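Local coordinates for reticulocyte-binding protein 2a (Plasmodium vivax, PDB 4Z8N) that probably binds a receptor on reticulocytes during host-cell invasion by the malaria parasite, through the largely helical erythrocyte-binding domain, at residues Q64-S69 / E120-R125; L8-S13 / N113-N118; V26-F31 / P58-I63. One frame throughout, in Å; residues are numbered along the deposited sequence.

Overall arrangement
From the N terminus, strand 9-11 opens contact 2, whose loop closes about a hundred residues later at 113-118, the end of helix 94-115. Contact 3 opens and closes within that loop, joining helix 26-37 to helix 42-69. Contact 1 then starts at 64-69, next along helix 42-69, and closes at 120-125 on helix 119-136, beyond the end of contact 2, so those two loops cross. Contacts 1 and 3 follow in series on one helix, their centres about 9 Å apart. Gln-66 of contact 1 hydrogen-bonds to Ala-117 and Asn-118 of contact 2. Contacts 2 and 3 do not touch, their nearest atoms being about 7 Å apart.

Contact 1: residues Q64-S69 / E120-R125; sequences QNQINS and ESYTDR
Gln-66 and Tyr-122 meet between two helices that run in roughly opposite directions and whose backbones stay well apart, with 11.3 Å between Gln-66 CA and Tyr-122 CA at their nearest. Only long side chains can span such a gap, and these two carry the whole contact. Gln-66 stretches out almost fully, its CG anti to the backbone N (chi1 177°) and its chi2 also anti, which carries the amide across to the ring. Tyr-122 OH donates to Gln-66 OE1 at 2.5 Å, a very short bond whose exact length is doubtful. The oxygen lies at the edge of the ring, near its plane, and the amide plane is turned 30° from that of the ring. This polar link sits within the helical scaffold of the erythrocyte-binding domain, in the Rh5 coiled-coil family, where helix 42-69 packs beside helix 119-136. A glutamine suits the place because its amide can accept and donate together. Gln-66 OE1 also accepts from Asn-118 ND2, while Gln-66 NE2 gives bonds to Ala-117 O and Cys-114 O, so both ends of the amide are engaged and its rotation is fixed. A tyrosine suits the opposite side: its buried ring packs on Leu-59, Ile-63 and Tyr-25, and its hydroxyl finds a polar partner at the far end. Two residues before Tyr-122, Glu-120 is a calcium-binding residue, although this chain carries no calcium.

Contact 2: residues L8-S13 / N113-N118; sequences LDFSNS and NCVQAN
Phe-10 supplies the apolar part of the contact, set against Val-115 on the last turn of helix 94-115. The Phe-10 ring meets the valine obliquely, its CE2 standing 4.1 Å from Val-115 CG1, and the two side chains cross at about a right angle. With Val-115 CG1 anti to the backbone N (chi1 170°), that methyl is the branch set against the ring. Both residues are buried, as befits an aromatic ring and a compact branched side chain, and both also touch Thr-20.

The second kind of contact is polar against apolar. The extended Gln-116 brings its amide nitrogen against the methylene at the root of the Phe-10 side chain, where Gln-116 NE2 lies 3.4 Å from Phe-10 CB in van der Waals contact. The length of the glutamine chain is what carries the amide there, and the side chain also touches Ile-18 of the neighbouring strand.

Covalent and charged links anchor each side separately. Cys-114 forms a disulfide with Cys-70, tying this helix end to the junction between helices 42-69 and 71-85. Asp-9 makes a salt bridge to Arg-269 and a hydrogen bond to His-221. Backbone bonds between Phe-10 and Ile-18 complete the arrangement, a small antiparallel beta-hairpin packed against a helix end in an otherwise helical domain.

Contact 3: residues V26-F31 / P58-I63; sequences VQMNYF and PLMSSI
Met-28 reaches from helix 26-37 into the side of helix 42-69, an antiparallel helix-helix packing within the helical erythrocyte-binding domain; Met-28 CA and Met-60 CA lie 7.9 Å apart. Pro-58 begins the second segment at a kink. Its ring nitrogen has no hydrogen to give to the preceding turn, a limitation that matches the local break in bonding. Its carbonyl is well used, however: Ser-62 N and Ser-62 OG approach Pro-58 O from opposite faces of its plane, so the serine hydroxyl is satisfied by its own helix. Leu-59 comes next, pointing toward the first helix, and its CD2 lies 4.0 Å from Met-28 SD; the same leucine also packs on Met-126. Met-60 follows. Both methionine chains bend at chi2 and chi3, a flexibility that lets them slide past each other in opposite directions: Met-28 CE sits 3.6 Å from Met-60 CB, while Met-60 CE turns back to lie 3.8 Å from Met-28 CB. Tyr-22, Pro-23 and Phe-24 also touch Met-60. At the end of the segment, buried Ile-63 packs on Phe-24, and its backbone continues the helical bonding past the kink, with a hydrogen bond of 3.0 Å from Ile-63 N to Leu-59 O.

Contact 1: residues Q64-S69 / E120-R125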
loop_
_atom_site.group_PDB
_atom_site.type_symbol
_atom_site.label_atom_id
_atom_site.label_comp_id
_atom_site.label_asym_id
_atom_site.label_seq_id
_atom_site.Cartn_x
_atom_site.Cartn_y
_atom_site.Cartn_z
ATOM N N GLN A 64 -13.155 -9.529 0.194
ATOM C CA GLN A 64 -13.731 -8.603 -0.771
ATOM C C GLN A 64 -15.125 -8.149 -0.346
ATOM O O GLN A 64 -15.474 -6.976 -0.487
ATOM C CB GLN A 64 -13.784 -9.249 -2.157
ATOM C CG GLN A 64 -13.794 -8.255 -3.302
ATOM C CD GLN A 64 -12.838 -8.644 -4.412
ATOM O OE1 GLN A 64 -12.488 -9.815 -4.563
ATOM N NE2 GLN A 64 -12.407 -7.660 -5.193
ATOM N N ASN A 65 -15.916 -9.082 0.178
ATOM C CA ASN A 65 -17.250 -8.760 0.670
ATOM C C ASN A 65 -17.194 -7.819 1.866
ATOM O O ASN A 65 -18.013 -6.908 1.990
ATOM C CB ASN A 65 -18.012 -10.033 1.046
ATOM C CG ASN A 65 -18.330 -10.897 -0.158
ATOM O OD1 ASN A 65 -18.451 -10.400 -1.278
ATOM N ND2 ASN A 65 -18.464 -12.198 0.067
ATOM N N GLN A 66 -16.223 -8.045 2.746
ATOM C CA GLN A 66 -16.034 -7.181 3.903
ATOM C C GLN A 66 -15.682 -5.760 3.466
ATOM O O GLN A 66 -16.247 -4.792 3.976
ATOM C CB GLN A 66 -14.945 -7.736 4.822
ATOM C CG GLN A 66 -14.646 -6.843 6.016
ATOM C CD GLN A 66 -13.660 -7.467 6.981
ATOM O OE1 GLN A 66 -13.731 -8.661 7.273
ATOM N NE2 GLN A 66 -12.732 -6.661 7.482
ATOM N N ILE A 67 -14.756 -5.645 2.517
ATOM C CA ILE A 67 -14.356 -4.347 1.985
ATOM C C ILE A 67 -15.544 -3.650 1.326
ATOM O O ILE A 67 -15.699 -2.433 1.434
ATOM C CB ILE A 67 -13.207 -4.476 0.963
ATOM C CG1 ILE A 67 -11.997 -5.158 1.600
ATOM C CG2 ILE A 67 -12.798 -3.107 0.436
ATOM C CD1 ILE A 67 -11.353 -4.349 2.702
ATOM N N ASN A 68 -16.386 -4.431 0.656
ATOM C CA ASN A 68 -17.583 -3.896 0.017
ATOM C C ASN A 68 -18.577 -3.337 1.030
ATOM O O ASN A 68 -19.315 -2.400 0.731
ATOM C CB ASN A 68 -18.264 -4.969 -0.836
ATOM C CG ASN A 68 -17.456 -5.337 -2.063
ATOM O OD1 ASN A 68 -16.565 -4.595 -2.478
ATOM N ND2 ASN A 68 -17.770 -6.484 -2.656
ATOM N N SER A 69 -18.594 -3.916 2.226
ATOM C CA SER A 69 -19.502 -3.466 3.275
ATOM C C SER A 69 -19.004 -2.176 3.923
ATOM O O SER A 69 -19.740 -1.520 4.661
ATOM C CB SER A 69 -19.674 -4.553 4.340
ATOM O OG SER A 69 -18.457 -4.785 5.032
ATOM N N GLU A 120 -6.991 -10.664 12.013
ATOM C CA GLU A 120 -6.313 -11.748 12.695
ATOM C C GLU A 120 -6.758 -13.112 12.194
ATOM O O GLU A 120 -5.938 -14.012 11.987
ATOM C CB GLU A 120 -6.579 -11.633 14.184
ATOM C CG GLU A 120 -5.803 -12.581 15.022
ATOM C CD GLU A 120 -5.916 -12.228 16.485
ATOM O OE1 GLU A 120 -6.954 -12.536 17.110
ATOM O OE2 GLU A 120 -4.976 -11.589 16.999
ATOM N N SER A 121 -8.068 -13.256 12.023
ATOM C CA SER A 121 -8.650 -14.471 11.478
ATOM C C SER A 121 -8.198 -14.670 10.034
ATOM O O SER A 121 -7.906 -15.790 9.615
ATOM C CB SER A 121 -10.175 -14.415 11.561
ATOM O OG SER A 121 -10.605 -14.287 12.905
ATOM N N TYR A 122 -8.139 -13.575 9.282
ATOM C CA TYR A 122 -7.672 -13.614 7.899
ATOM C C TYR A 122 -6.215 -14.059 7.804
ATOM O O TYR A 122 -5.876 -14.931 7.005
ATOM C CB TYR A 122 -7.839 -12.245 7.237
ATOM C CG TYR A 122 -9.275 -11.869 6.965
ATOM C CD1 TYR A 122 -10.250 -12.846 6.808
ATOM C CD2 TYR A 122 -9.658 -10.538 6.857
ATOM C CE1 TYR A 122 -11.566 -12.510 6.557
ATOM C CE2 TYR A 122 -10.975 -10.191 6.606
ATOM C CZ TYR A 122 -11.922 -11.183 6.456
ATOM O OH TYR A 122 -13.234 -10.850 6.205
ATOM N N THR A 123 -5.360 -13.450 8.623
ATOM C CA THR A 123 -3.937 -13.780 8.655
ATOM C C THR A 123 -3.703 -15.244 9.032
ATOM O O THR A 123 -2.823 -15.906 8.476
ATOM C CB THR A 123 -3.181 -12.875 9.649
ATOM O OG1 THR A 123 -3.353 -11.504 9.272
ATOM C CG2 THR A 123 -1.696 -13.210 9.671
ATOM N N ASP A 124 -4.497 -15.741 9.978
ATOM C CA ASP A 124 -4.388 -17.123 10.432
ATOM C C ASP A 124 -4.662 -18.111 9.304
ATOM O O ASP A 124 -3.951 -19.100 9.150
ATOM C CB ASP A 124 -5.346 -17.384 11.597
ATOM C CG ASP A 124 -4.901 -16.708 12.882
ATOM O OD1 ASP A 124 -3.869 -16.004 12.860
ATOM O OD2 ASP A 124 -5.587 -16.879 13.914
ATOM N N ARG A 125 -5.692 -17.832 8.512
ATOM C CA ARG A 125 -6.057 -18.707 7.403
ATOM C C ARG A 125 -5.005 -18.688 6.304
ATOM O O ARG A 125 -4.726 -19.715 5.688
ATOM C CB ARG A 125 -7.413 -18.310 6.829
ATOM C CG ARG A 125 -8.563 -18.475 7.797
ATOM C CD ARG A 125 -9.841 -17.993 7.160
ATOM N NE ARG A 125 -10.204 -18.816 6.010
ATOM C CZ ARG A 125 -11.184 -18.523 5.164
ATOM N NH1 ARG A 125 -11.883 -17.412 5.328
ATOM N NH2 ARG A 125 -11.454 -19.327 4.146
#

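Contact 2: residues L8-S13 / N113-N118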
loop_
_atom_site.group_PDB
_atom_site.type_symbol
_atom_site.label_atom_id
_atom_site.label_comp_id
_atom_site.label_asym_id
_atom_site.label_seq_id
_atom_site.Cartn_x
_atom_site.Cartn_y
_atom_site.Cartn_z
ATOM N N LEU A 8 -5.040 5.311 0.454
ATOM C CA LEU A 8 -5.369 4.935 1.823
ATOM C C LEU A 8 -5.137 3.455 2.106
ATOM O O LEU A 8 -5.964 2.604 1.785
ATOM C CB LEU A 8 -6.818 5.302 2.154
ATOM C CG LEU A 8 -7.188 5.088 3.626
ATOM C CD1 LEU A 8 -6.223 5.827 4.546
ATOM C CD2 LEU A 8 -8.620 5.516 3.898
ATOM N N ASP A 9 -3.995 3.168 2.714
ATOM C CA ASP A 9 -3.690 1.844 3.235
ATOM C C ASP A 9 -3.391 1.991 4.719
ATOM O O ASP A 9 -3.163 3.101 5.194
ATOM C CB ASP A 9 -2.507 1.216 2.497
ATOM C CG ASP A 9 -2.805 0.950 1.036
ATOM O OD1 ASP A 9 -3.970 0.636 0.712
ATOM O OD2 ASP A 9 -1.875 1.050 0.208
ATOM N N PHE A 10 -3.387 0.884 5.453
ATOM C CA PHE A 10 -3.149 0.949 6.892
ATOM C C PHE A 10 -1.971 0.084 7.321
ATOM O O PHE A 10 -1.990 -1.137 7.162
ATOM C CB PHE A 10 -4.410 0.539 7.653
ATOM C CG PHE A 10 -5.615 1.358 7.300
ATOM C CD1 PHE A 10 -5.749 2.656 7.772
ATOM C CD2 PHE A 10 -6.605 0.840 6.482
ATOM C CE1 PHE A 10 -6.851 3.417 7.441
ATOM C CE2 PHE A 10 -7.711 1.597 6.145
ATOM C CZ PHE A 10 -7.837 2.886 6.627
ATOM N N SER A 11 -0.943 0.730 7.859
ATOM C CA SER A 11 0.205 0.021 8.411
ATOM C C SER A 11 0.046 -0.113 9.921
ATOM O O SER A 11 -0.871 0.467 10.503
ATOM C CB SER A 11 1.505 0.747 8.069
ATOM O OG SER A 11 2.607 -0.143 8.117
ATOM N N ASN A 12 0.931 -0.872 10.560
ATOM C CA ASN A 12 0.799 -1.083 11.998
ATOM C C ASN A 12 2.097 -1.357 12.746
ATOM O O ASN A 12 3.189 -0.999 12.299
ATOM C CB ASN A 12 -0.175 -2.237 12.267
ATOM C CG ASN A 12 0.356 -3.588 11.799
ATOM O OD1 ASN A 12 1.444 -3.689 11.228
ATOM N ND2 ASN A 12 -0.413 -4.637 12.055
ATOM N N SER A 13 1.934 -2.000 13.899
ATOM C CA SER A 13 3.030 -2.423 14.758
ATOM C C SER A 13 4.115 -3.184 14.001
ATOM O O SER A 13 5.278 -2.783 13.998
ATOM C CB SER A 13 2.487 -3.300 15.892
ATOM O OG SER A 13 1.442 -4.139 15.423
ATOM N N ASN A 113 -11.273 0.617 11.081
ATOM C CA ASN A 113 -11.687 -0.543 11.864
ATOM C C ASN A 113 -12.542 -1.510 11.056
ATOM O O ASN A 113 -12.449 -2.726 11.225
ATOM C CB ASN A 113 -12.442 -0.100 13.117
ATOM C CG ASN A 113 -11.528 0.514 14.157
ATOM O OD1 ASN A 113 -10.339 0.202 14.216
ATOM N ND2 ASN A 113 -12.080 1.388 14.988
ATOM N N CYS A 114 -13.382 -0.961 10.186
ATOM C CA CYS A 114 -14.213 -1.771 9.304
ATOM C C CYS A 114 -13.330 -2.550 8.330
ATOM O O CYS A 114 -13.601 -3.708 8.015
ATOM C CB CYS A 114 -15.210 -0.886 8.550
ATOM S SG CYS A 114 -16.255 -1.745 7.350
ATOM N N VAL A 115 -12.264 -1.904 7.871
ATOM C CA VAL A 115 -11.324 -2.518 6.940
ATOM C C VAL A 115 -10.428 -3.537 7.644
ATOM O O VAL A 115 -10.203 -4.637 7.138
ATOM C CB VAL A 115 -10.451 -1.446 6.251
ATOM C CG1 VAL A 115 -9.309 -2.089 5.474
ATOM C CG2 VAL A 115 -11.304 -0.579 5.338
ATOM N N GLN A 116 -9.932 -3.173 8.822
ATOM C CA GLN A 116 -9.029 -4.042 9.570
ATOM C C GLN A 116 -9.760 -5.096 10.399
ATOM O O GLN A 116 -9.128 -5.849 11.137
ATOM C CB GLN A 116 -8.130 -3.214 10.489
ATOM C CG GLN A 116 -6.974 -2.525 9.790
ATOM C CD GLN A 116 -6.059 -1.816 10.767
ATOM O OE1 GLN A 116 -6.442 -1.550 11.908
ATOM N NE2 GLN A 116 -4.841 -1.516 10.332
ATOM N N ALA A 117 -11.084 -5.144 10.290
ATOM C CA ALA A 117 -11.859 -6.144 11.019
ATOM C C ALA A 117 -11.484 -7.546 10.544
ATOM O O ALA A 117 -11.209 -7.752 9.360
ATOM C CB ALA A 117 -13.350 -5.899 10.846
ATOM N N ASN A 118 -11.449 -8.492 11.482
ATOM C CA ASN A 118 -11.113 -9.889 11.194
ATOM C C ASN A 118 -9.702 -10.077 10.632
ATOM O O ASN A 118 -9.395 -11.127 10.066
ATOM C CB ASN A 118 -12.130 -10.489 10.222
ATOM C CG ASN A 118 -13.558 -10.288 10.677
ATOM O OD1 ASN A 118 -13.914 -10.621 11.809
ATOM N ND2 ASN A 118 -14.385 -9.730 9.799
#

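Contact 3: residues V26-F31 / P58-I63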
loop_
_atom_site.group_PDB
_atom_site.type_symbol
_atom_site.label_atom_id
_atom_site.label_comp_id
_atom_site.label_asym_id
_atom_site.label_seq_id
_atom_site.Cartn_x
_atom_site.Cartn_y
_atom_site.Cartn_z
ATOM N N VAL A 26 -0.742 -8.922 1.365
ATOM C CA VAL A 26 0.417 -9.276 0.552
ATOM C C VAL A 26 0.542 -10.794 0.383
ATOM O O VAL A 26 1.050 -11.264 -0.634
ATOM C CB VAL A 26 1.725 -8.697 1.150
ATOM C CG1 VAL A 26 2.041 -9.332 2.499
ATOM C CG2 VAL A 26 2.886 -8.871 0.179
ATOM N N GLN A 27 0.061 -11.555 1.364
ATOM C CA GLN A 27 0.072 -13.017 1.283
ATOM C C GLN A 27 -0.710 -13.509 0.065
ATOM O O GLN A 27 -0.332 -14.494 -0.570
ATOM C CB GLN A 27 -0.514 -13.641 2.556
ATOM C CG GLN A 27 0.298 -13.397 3.829
ATOM C CD GLN A 27 -0.218 -12.220 4.641
ATOM O OE1 GLN A 27 -0.456 -11.135 4.108
ATOM N NE2 GLN A 27 -0.393 -12.431 5.942
ATOM N N MET A 28 -1.801 -12.817 -0.251
ATOM C CA MET A 28 -2.652 -13.192 -1.374
ATOM C C MET A 28 -1.905 -12.985 -2.680
ATOM O O MET A 28 -2.051 -13.759 -3.625
ATOM C CB MET A 28 -3.953 -12.385 -1.364
ATOM C CG MET A 28 -4.730 -12.488 -0.055
ATOM S SD MET A 28 -5.292 -14.165 0.314
ATOM C CE MET A 28 -6.700 -14.305 -0.775
ATOM N N ASN A 29 -1.103 -11.927 -2.720
ATOM C CA ASN A 29 -0.238 -11.666 -3.856
ATOM C C ASN A 29 0.799 -12.774 -3.989
ATOM O O ASN A 29 1.103 -13.236 -5.088
ATOM C CB ASN A 29 0.449 -10.309 -3.699
ATOM C CG ASN A 29 0.876 -9.718 -5.024
ATOM O OD1 ASN A 29 1.704 -10.287 -5.733
ATOM N ND2 ASN A 29 0.319 -8.562 -5.361
ATOM N N TYR A 30 1.330 -13.200 -2.849
ATOM C CA TYR A 30 2.321 -14.266 -2.799
ATOM C C TYR A 30 1.755 -15.591 -3.317
ATOM O O TYR A 30 2.414 -16.300 -4.081
ATOM C CB TYR A 30 2.839 -14.427 -1.366
ATOM C CG TYR A 30 3.689 -15.657 -1.140
ATOM C CD1 TYR A 30 5.020 -15.686 -1.533
ATOM C CD2 TYR A 30 3.162 -16.785 -0.522
ATOM C CE1 TYR A 30 5.800 -16.804 -1.328
ATOM C CE2 TYR A 30 3.937 -17.911 -0.311
ATOM C CZ TYR A 30 5.254 -17.914 -0.717
ATOM O OH TYR A 30 6.032 -19.025 -0.512
ATOM N N PHE A 31 0.532 -15.919 -2.910
ATOM C CA PHE A 31 -0.096 -17.168 -3.325
ATOM C C PHE A 31 -0.338 -17.192 -4.832
ATOM O O PHE A 31 -0.283 -18.252 -5.461
ATOM C CB PHE A 31 -1.412 -17.383 -2.572
ATOM C CG PHE A 31 -1.240 -17.558 -1.090
ATOM C CD1 PHE A 31 -0.107 -18.171 -0.577
ATOM C CD2 PHE A 31 -2.205 -17.098 -0.207
ATOM C CE1 PHE A 31 0.057 -18.333 0.790
ATOM C CE2 PHE A 31 -2.047 -17.255 1.161
ATOM C CZ PHE A 31 -0.914 -17.873 1.660
ATOM N N PRO A 58 -12.152 -18.749 -1.692
ATOM C CA PRO A 58 -13.213 -18.363 -0.753
ATOM C C PRO A 58 -12.751 -17.308 0.249
ATOM O O PRO A 58 -13.549 -16.469 0.670
ATOM C CB PRO A 58 -13.549 -19.676 -0.038
ATOM C CG PRO A 58 -13.101 -20.742 -0.969
ATOM C CD PRO A 58 -11.871 -20.195 -1.619
ATOM N N LEU A 59 -11.475 -17.354 0.625
ATOM C CA LEU A 59 -10.914 -16.372 1.547
ATOM C C LEU A 59 -10.929 -14.976 0.932
ATOM O O LEU A 59 -11.323 -14.009 1.583
ATOM C CB LEU A 59 -9.488 -16.755 1.949
ATOM C CG LEU A 59 -8.745 -15.742 2.826
ATOM C CD1 LEU A 59 -9.485 -15.500 4.133
ATOM C CD2 LEU A 59 -7.322 -16.201 3.095
ATOM N N MET A 60 -10.500 -14.881 -0.325
ATOM C CA MET A 60 -10.497 -13.608 -1.040
ATOM C C MET A 60 -11.912 -13.047 -1.162
ATOM O O MET A 60 -12.126 -11.840 -1.038
ATOM C CB MET A 60 -9.873 -13.768 -2.431
ATOM C CG MET A 60 -9.893 -12.494 -3.260
ATOM S SD MET A 60 -8.913 -11.169 -2.511
ATOM C CE MET A 60 -7.264 -11.573 -3.083
ATOM N N SER A 61 -12.873 -13.933 -1.402
ATOM C CA SER A 61 -14.267 -13.531 -1.533
ATOM C C SER A 61 -14.793 -12.944 -0.226
ATOM O O SER A 61 -15.514 -11.948 -0.231
ATOM C CB SER A 61 -15.127 -14.719 -1.967
ATOM O OG SER A 61 -14.756 -15.165 -3.261
ATOM N N SER A 62 -14.420 -13.559 0.891
ATOM C CA SER A 62 -14.843 -13.088 2.206
ATOM C C SER A 62 -14.239 -11.722 2.524
ATOM O O SER A 62 -14.905 -10.857 3.094
ATOM C CB SER A 62 -14.459 -14.099 3.287
ATOM O OG SER A 62 -15.116 -15.338 3.080
ATOM N N ILE A 63 -12.976 -11.539 2.154
ATOM C CA ILE A 63 -12.299 -10.262 2.334
ATOM C C ILE A 63 -12.942 -9.191 1.461
ATOM O O ILE A 63 -13.245 -8.093 1.927
ATOM C CB ILE A 63 -10.799 -10.363 1.994
ATOM C CG1 ILE A 63 -10.105 -11.346 2.939
ATOM C CG2 ILE A 63 -10.135 -8.993 2.068
ATOM C CD1 ILE A 63 -8.649 -11.588 2.600
#